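Side-chain contacts in uncharacterized protein (Escherichia coli O157:H7, PDB 4ZV9), which is of unknown function but is probably a hydrolase of the alpha/beta-hydrolase fold, related to dienelactone hydrolases: residues 52-56 with 57-61; 83-87 with 88-92; 182-185 with 186-190. All blocks are in the same frame, centred on the assembly; numbering follows the deposited sequence.

Overall arrangement
From the N terminus, contact 1 comes first. It joins the loop after strand 42-48 to the first turn of helix 56-67. Contact 2 follows strand 71-75 and joins its loop to the start of helix 88-97. Contact 3 lies at the beginning of helix 184-193. Each closes only a short local turn, and the three follow in series without nesting or crossing. Contacts 1 and 2 touch each other, with centres 11 Å apart, so the two loops and their helices are tied together. Contact 3 stands alone across the chain's centre from contact 1. Their nearest atoms are about 19 Å apart.

Contact 1 of 3, residues 52-56 with 57-61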
loop_
_atom_site.group_PDB
_atom_site.type_symbol
_atom_site.label_atom_id
_atom_site.label_comp_id
_atom_site.label_asym_id
_atom_site.label_seq_id
_atom_site.Cartn_x
_atom_site.Cartn_y
_atom_site.Cartn_z
ATOM N N ARG A 52 8.987 3.885 8.259
ATOM C CA ARG A 52 9.720 3.214 9.318
ATOM C C ARG A 52 9.702 1.689 9.228
ATOM O O ARG A 52 9.761 1.008 10.248
ATOM C CB ARG A 52 9.200 3.697 10.670
ATOM C CG ARG A 52 7.686 3.662 10.829
ATOM C CD ARG A 52 7.274 4.904 11.554
ATOM N NE ARG A 52 5.909 4.905 12.078
ATOM C CZ ARG A 52 4.905 5.626 11.608
ATOM N NH1 ARG A 52 5.077 6.396 10.534
ATOM N NH2 ARG A 52 3.720 5.567 12.213
ATOM N N GLY A 53 9.634 1.171 8.003
ATOM C CA GLY A 53 9.694 -0.264 7.754
ATOM C C GLY A 53 8.425 -1.042 8.066
ATOM O O GLY A 53 7.362 -0.471 8.330
ATOM N N LEU A 54 8.566 -2.361 8.062
ATOM C CA LEU A 54 7.462 -3.272 8.213
ATOM C C LEU A 54 7.172 -3.512 9.684
ATOM O O LEU A 54 7.724 -4.436 10.278
ATOM C CB LEU A 54 7.798 -4.584 7.503
ATOM C CG LEU A 54 6.686 -5.644 7.503
ATOM C CD1 LEU A 54 5.426 -5.119 6.853
ATOM C CD2 LEU A 54 7.171 -6.896 6.790
ATOM N N ASN A 55 6.349 -2.651 10.271
ATOM C CA ASN A 55 6.060 -2.716 11.694
ATOM C C ASN A 55 4.750 -3.480 11.942
ATOM O O ASN A 55 4.076 -3.859 10.989
ATOM C CB ASN A 55 6.109 -1.303 12.332
ATOM C CG ASN A 55 4.968 -0.384 11.898
ATOM O OD1 ASN A 55 4.067 -0.759 11.162
ATOM N ND2 ASN A 55 5.031 0.858 12.368
ATOM N N PRO A 56 4.397 -3.734 13.205
ATOM C CA PRO A 56 3.183 -4.531 13.436
ATOM C C PRO A 56 1.867 -3.976 12.859
ATOM O O PRO A 56 0.966 -4.764 12.555
ATOM C CB PRO A 56 3.129 -4.648 14.955
ATOM C CG PRO A 56 4.572 -4.596 15.365
ATOM C CD PRO A 56 5.181 -3.564 14.439
ATOM N N TYR A 57 1.740 -2.658 12.751
ATOM C CA TYR A 57 0.542 -2.049 12.165
ATOM C C TYR A 57 0.369 -2.462 10.723
ATOM O O TYR A 57 -0.699 -2.926 10.334
ATOM C CB TYR A 57 0.607 -0.525 12.274
ATOM C CG TYR A 57 -0.240 0.241 11.267
ATOM C CD1 TYR A 57 -1.634 0.166 11.283
ATOM C CD2 TYR A 57 0.363 1.084 10.335
ATOM C CE1 TYR A 57 -2.406 0.904 10.384
ATOM C CE2 TYR A 57 -0.387 1.814 9.440
ATOM C CZ TYR A 57 -1.773 1.730 9.462
ATOM O OH TYR A 57 -2.511 2.474 8.546
ATOM N N ILE A 58 1.435 -2.375 9.937
ATOM C CA ILE A 58 1.359 -2.772 8.532
ATOM C C ILE A 58 1.106 -4.274 8.376
ATOM O O ILE A 58 0.369 -4.703 7.481
ATOM C CB ILE A 58 2.623 -2.352 7.759
ATOM C CG1 ILE A 58 2.752 -0.830 7.780
ATOM C CG2 ILE A 58 2.571 -2.885 6.328
ATOM C CD1 ILE A 58 1.628 -0.089 7.048
ATOM N N GLU A 59 1.724 -5.083 9.225
ATOM C CA GLU A 59 1.467 -6.525 9.189
ATOM C C GLU A 59 -0.014 -6.800 9.466
ATOM O O GLU A 59 -0.638 -7.658 8.825
ATOM C CB GLU A 59 2.381 -7.277 10.168
ATOM C CG GLU A 59 3.834 -7.264 9.719
ATOM C CD GLU A 59 4.754 -8.089 10.624
ATOM O OE1 GLU A 59 4.428 -8.230 11.806
ATOM O OE2 GLU A 59 5.803 -8.557 10.145
ATOM N N ASP A 60 -0.590 -6.066 10.415
ATOM C CA ASP A 60 -2.018 -6.212 10.696
ATOM C C ASP A 60 -2.840 -5.820 9.453
ATOM O O ASP A 60 -3.803 -6.494 9.111
ATOM C CB ASP A 60 -2.434 -5.361 11.882
ATOM C CG ASP A 60 -3.811 -5.730 12.394
ATOM O OD1 ASP A 60 -4.017 -6.907 12.774
ATOM O OD2 ASP A 60 -4.665 -4.848 12.474
ATOM N N VAL A 61 -2.458 -4.734 8.782
ATOM C CA VAL A 61 -3.193 -4.307 7.592
ATOM C C VAL A 61 -3.174 -5.416 6.536
ATOM O O VAL A 61 -4.187 -5.675 5.888
ATOM C CB VAL A 61 -2.662 -2.974 7.038
ATOM C CG1 VAL A 61 -3.290 -2.657 5.686
ATOM C CG2 VAL A 61 -2.955 -1.864 8.030
HETATM O O HOH W 1 8.323 -7.161 10.170
#
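Asn55 caps the helix that begins beside it, and Ile58 supplies the backbone N-H. The bond from Ile58 N to Asn55 OD1 is long and weak at 3.3 Å, but nearly straight at 167°. Asn55 CG sits between its own backbone N and carbonyl carbon (chi1 69°). This folds the amide back over the helix start. Asn55 OD1 also lies at the edge of the Tyr57 ring, near its plane, and is 3.6 Å from Tyr57 CB. The other end of the amide, ND2, probably donates to Asp88 OD1, so one side chain links the start of helix 56-67 to the start of helix 88-97.

Two backbone bonds complete the first turn. Glu59 N donates to Asn55 O at 3.2 Å. Asp60 N donates to Pro56 O at 2.9 Å.

Apolar contact comes from Leu54. Its CG lies anti to the backbone N (chi1 -177°), which carries the branched end to the helix. There Leu54 CD1 meets Ile58 CG2 at 3.7 Å. The same methyl of Leu54 lies 3.9 Å from Glu59 CG, and the Leu54 and Glu59 side chains cross at about a right angle. Tyr31 of strand 28-35 packs against both Leu54 and Glu59.

One water bridges the two segments. It donates to Leu54 O at 2.8 Å and to Glu59 OE2. Tyr16 OH also bonds OE2, so that carboxylate oxygen has two partners.

Other polar ends reach further: Tyr57 OH bonds His211 ND1, and Asp60 pairs with Arg63 and Arg64. The whole is an asparagine N-cap with proline at the first helical position, where a strand of the alpha/beta-hydrolase fold passes through a loop into its following helix.

Contact 2 of 3, residues 83-87 with 88-92; sequences GYPGN and DDKGR
Tyr84 and Asp88 meet through the phenol hydroxyl of Tyr84, which donates to Asp88 OD1 at 2.6 Å. The Tyr84 ring and the carboxylate are nearly perpendicular, with planes 80° apart. The hydroxyl comes to the anti side of OD1, 31° out of the carboxylate plane. Asp88 OD1 lies at the edge of the ring, near its plane. Asn55 ND2 is a probable second donor to it, so two groups would fix this oxygen. Arg52 NE pairs with Asp88 OD2 and probably favours the charged form of the carboxylate.

Asn87 is the N-cap. Its OD1 accepts from Lys90 N at 2.9 Å, but the donor stands above the amide plane rather than on a lone pair. Asn87 O takes Gly91 N at 3.0 Å, which closes the first helical turn.

Pro85 lies against the same turn. Its CG is 3.6 Å from Lys90 CG, where the two side chains run obliquely past each other. Pro85 CG is also 3.5 Å from Gly91 N. Lys90 CG lies anti to its backbone N (chi1 -174°), which puts it beside the proline ring; the chain bends at chi2 beyond it.

Within the helix, Arg92 NH2 forms a salt bridge to Asp89 OD1, which lies in the guanidinium plane. This surface turn leads from the loop after strand 71-75 into helix 88-97, and its Tyr84 and Asp88 face the loop that precedes helix 56-67.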
loop_
_atom_site.group_PDB
_atom_site.type_symbol
_atom_site.label_atom_id
_atom_site.label_comp_id
_atom_site.label_asym_id
_atom_site.label_seq_id
_atom_site.Cartn_x
_atom_site.Cartn_y
_atom_site.Cartn_z
ATOM N N GLY A 83 16.170 -5.378 9.008
ATOM C CA GLY A 83 14.728 -5.466 9.243
ATOM C C GLY A 83 14.205 -4.455 10.238
ATOM O O GLY A 83 14.990 -3.741 10.876
ATOM N N TYR A 84 12.882 -4.431 10.423
ATOM C CA TYR A 84 12.296 -3.580 11.428
ATOM C C TYR A 84 13.053 -3.795 12.766
ATOM O O TYR A 84 13.110 -4.911 13.294
ATOM C CB TYR A 84 10.801 -3.849 11.603
ATOM C CG TYR A 84 10.148 -2.929 12.599
ATOM C CD1 TYR A 84 9.962 -1.589 12.290
ATOM C CD2 TYR A 84 9.712 -3.394 13.849
ATOM C CE1 TYR A 84 9.415 -0.717 13.200
ATOM C CE2 TYR A 84 9.125 -2.537 14.757
ATOM C CZ TYR A 84 8.991 -1.189 14.425
ATOM O OH TYR A 84 8.405 -0.315 15.305
ATOM N N PRO A 85 13.642 -2.716 13.329
ATOM C CA PRO A 85 14.458 -2.854 14.539
ATOM C C PRO A 85 13.713 -2.941 15.870
ATOM O O PRO A 85 14.355 -3.051 16.907
ATOM C CB PRO A 85 15.321 -1.591 14.511
ATOM C CG PRO A 85 14.426 -0.574 13.874
ATOM C CD PRO A 85 13.623 -1.319 12.851
ATOM N N GLY A 86 12.391 -2.880 15.853
ATOM C CA GLY A 86 11.587 -3.026 17.057
ATOM C C GLY A 86 10.906 -1.765 17.539
ATOM O O GLY A 86 10.002 -1.831 18.396
ATOM N N ASN A 87 11.378 -0.617 17.053
ATOM C CA ASN A 87 10.760 0.664 17.378
ATOM C C ASN A 87 10.755 1.590 16.168
ATOM O O ASN A 87 11.663 1.550 15.333
ATOM C CB ASN A 87 11.426 1.350 18.570
ATOM C CG ASN A 87 12.858 1.713 18.297
ATOM O OD1 ASN A 87 13.142 2.837 17.889
ATOM N ND2 ASN A 87 13.786 0.770 18.539
ATOM N N ASP A 88 9.743 2.447 16.123
ATOM C CA ASP A 88 9.547 3.334 14.994
ATOM C C ASP A 88 10.633 4.401 14.814
ATOM O O ASP A 88 10.957 4.743 13.682
ATOM C CB ASP A 88 8.158 3.974 15.072
ATOM C CG ASP A 88 7.045 3.032 14.609
ATOM O OD1 ASP A 88 7.297 1.838 14.321
ATOM O OD2 ASP A 88 5.894 3.505 14.554
ATOM N N ASP A 89 11.200 4.914 15.907
ATOM C CA ASP A 89 12.267 5.920 15.799
ATOM C C ASP A 89 13.487 5.362 15.057
ATOM O O ASP A 89 14.046 6.012 14.170
ATOM C CB ASP A 89 12.707 6.418 17.187
ATOM C CG ASP A 89 11.692 7.356 17.840
ATOM O OD1 ASP A 89 10.860 7.952 17.120
ATOM O OD2 ASP A 89 11.758 7.535 19.079
ATOM N N LYS A 90 13.931 4.171 15.448
ATOM C CA LYS A 90 15.077 3.562 14.797
ATOM C C LYS A 90 14.684 3.163 13.371
ATOM O O LYS A 90 15.491 3.290 12.448
ATOM C CB LYS A 90 15.578 2.356 15.583
ATOM C CG LYS A 90 16.858 1.745 15.042
ATOM C CD LYS A 90 18.023 2.701 15.149
ATOM C CE LYS A 90 19.308 2.040 14.685
ATOM N NZ LYS A 90 20.481 2.932 14.897
ATOM N N GLY A 91 13.440 2.734 13.191
ATOM C CA GLY A 91 12.940 2.370 11.875
ATOM C C GLY A 91 13.044 3.552 10.924
ATOM O O GLY A 91 13.477 3.397 9.790
ATOM N N ARG A 92 12.645 4.731 11.400
ATOM C CA ARG A 92 12.707 5.964 10.592
ATOM C C ARG A 92 14.127 6.324 10.196
ATOM O O ARG A 92 14.391 6.652 9.047
ATOM C CB ARG A 92 12.060 7.139 11.331
ATOM C CG ARG A 92 10.616 7.342 10.940
ATOM C CD ARG A 92 9.931 8.505 11.644
ATOM N NE ARG A 92 9.968 8.383 13.098
ATOM C CZ ARG A 92 8.944 8.049 13.895
ATOM N NH1 ARG A 92 7.720 7.827 13.421
ATOM N NH2 ARG A 92 9.153 7.966 15.204
#

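Contact 3 of 3, residues 182-185 with 186-190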
loop_
_atom_site.group_PDB
_atom_site.type_symbol
_atom_site.label_atom_id
_atom_site.label_comp_id
_atom_site.label_asym_id
_atom_site.label_seq_id
_atom_site.Cartn_x
_atom_site.Cartn_y
_atom_site.Cartn_z
ATOM N N GLU A 182 -1.122 20.210 -0.433
ATOM C CA GLU A 182 -0.606 21.291 -1.291
ATOM C C GLU A 182 -0.479 20.856 -2.735
ATOM O O GLU A 182 -0.723 21.635 -3.638
ATOM C CB GLU A 182 0.810 21.669 -0.847
ATOM C CG GLU A 182 1.178 23.124 -1.019
ATOM C CD GLU A 182 2.527 23.437 -0.392
ATOM O OE1 GLU A 182 3.176 22.500 0.140
ATOM O OE2 GLU A 182 2.922 24.621 -0.403
ATOM N N GLY A 183 -0.048 19.615 -2.937
ATOM C CA GLY A 183 0.147 19.085 -4.282
ATOM C C GLY A 183 -1.068 18.447 -4.937
ATOM O O GLY A 183 -1.043 18.140 -6.129
ATOM N N TRP A 184 -2.148 18.268 -4.181
ATOM C CA TRP A 184 -3.345 17.619 -4.719
ATOM C C TRP A 184 -4.003 18.358 -5.894
ATOM O O TRP A 184 -4.297 17.738 -6.911
ATOM C CB TRP A 184 -4.344 17.276 -3.605
ATOM C CG TRP A 184 -5.685 16.794 -4.083
ATOM C CD1 TRP A 184 -6.898 17.314 -3.740
ATOM C CD2 TRP A 184 -5.957 15.737 -5.027
ATOM N NE1 TRP A 184 -7.906 16.637 -4.388
ATOM C CE2 TRP A 184 -7.360 15.668 -5.184
ATOM C CE3 TRP A 184 -5.155 14.843 -5.750
ATOM C CZ2 TRP A 184 -7.982 14.743 -6.035
ATOM C CZ3 TRP A 184 -5.777 13.912 -6.594
ATOM C CH2 TRP A 184 -7.174 13.873 -6.724
ATOM N N PRO A 185 -4.225 19.683 -5.778
ATOM C CA PRO A 185 -4.888 20.342 -6.895
ATOM C C PRO A 185 -4.211 20.141 -8.259
ATOM O O PRO A 185 -4.905 19.957 -9.258
ATOM C CB PRO A 185 -4.894 21.827 -6.473
ATOM C CG PRO A 185 -4.935 21.780 -4.982
ATOM C CD PRO A 185 -4.125 20.562 -4.597
ATOM N N ALA A 186 -2.884 20.201 -8.313
ATOM C CA ALA A 186 -2.184 19.994 -9.579
ATOM C C ALA A 186 -2.379 18.554 -10.073
ATOM O O ALA A 186 -2.550 18.311 -11.260
ATOM C CB ALA A 186 -0.701 20.312 -9.438
ATOM N N TYR A 187 -2.373 17.604 -9.145
ATOM C CA TYR A 187 -2.561 16.196 -9.490
ATOM C C TYR A 187 -3.979 15.974 -10.002
ATOM O O TYR A 187 -4.183 15.361 -11.056
ATOM C CB TYR A 187 -2.249 15.329 -8.263
ATOM C CG TYR A 187 -2.177 13.824 -8.479
ATOM C CD1 TYR A 187 -1.927 13.265 -9.734
ATOM C CD2 TYR A 187 -2.208 12.968 -7.391
ATOM C CE1 TYR A 187 -1.832 11.884 -9.901
ATOM C CE2 TYR A 187 -2.094 11.597 -7.549
ATOM C CZ TYR A 187 -1.905 11.058 -8.802
ATOM O OH TYR A 187 -1.774 9.694 -8.941
ATOM N N GLU A 188 -4.959 16.526 -9.290
ATOM C CA GLU A 188 -6.345 16.384 -9.708
ATOM C C GLU A 188 -6.580 16.992 -11.081
ATOM O O GLU A 188 -7.274 16.399 -11.912
ATOM C CB GLU A 188 -7.326 16.984 -8.701
ATOM C CG GLU A 188 -8.756 16.618 -9.060
ATOM C CD GLU A 188 -9.777 16.921 -7.988
ATOM O OE1 GLU A 188 -9.557 17.851 -7.183
ATOM O OE2 GLU A 188 -10.850 16.269 -8.014
ATOM N N ALA A 189 -6.024 18.175 -11.319
ATOM C CA ALA A 189 -6.212 18.851 -12.603
ATOM C C ALA A 189 -5.653 18.002 -13.744
ATOM O O ALA A 189 -6.267 17.916 -14.813
ATOM C CB ALA A 189 -5.570 20.236 -12.590
ATOM N N ALA A 190 -4.511 17.352 -13.512
ATOM C CA ALA A 190 -3.910 16.488 -14.539
ATOM C C ALA A 190 -4.732 15.212 -14.752
ATOM O O ALA A 190 -4.865 14.731 -15.884
ATOM C CB ALA A 190 -2.484 16.147 -14.179
HETATM O O HOH W 2 -1.506 21.483 -6.124
HETATM O O HOH W 3 -10.578 17.169 -4.041
#
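Trp184 O receives the N-H of Glu188 at 2.8 Å, the shortest direct bond between the two segments. It is almost straight, at 172°. Ala189 N to Pro185 O repeats it one residue on, while Tyr187 N to Gly183 O is weak.

Glu188 also returns over the indole. Its CB stands above one face of the Trp184 six-membered ring, 3.6 Å from the centroid, in a CH-pi contact. Glu188 CG is anti to its backbone N (chi1 -171°), and the extended chain then runs along the ring. Its CD reaches Trp184 CZ2 at 3.4 Å. The carboxylate and indole planes are 29° apart. A water accepts from Trp184 NE1 at 2.7 Å and donates weakly to Glu188 OE1, while OE2 bonds Tyr198 OH.

Tyr187 CD2 meets the indole edge at Trp184 CZ3, 3.8 Å away. The two rings are perpendicular but set obliquely. Tyr187 OH bonds Asn137.

Trp184 and Tyr187 both rest on strand 169-174, and Phe173 meets the indole. This is the N-terminal part of an amphipathic helix packed on a beta-sheet, as in alpha/beta-hydrolases.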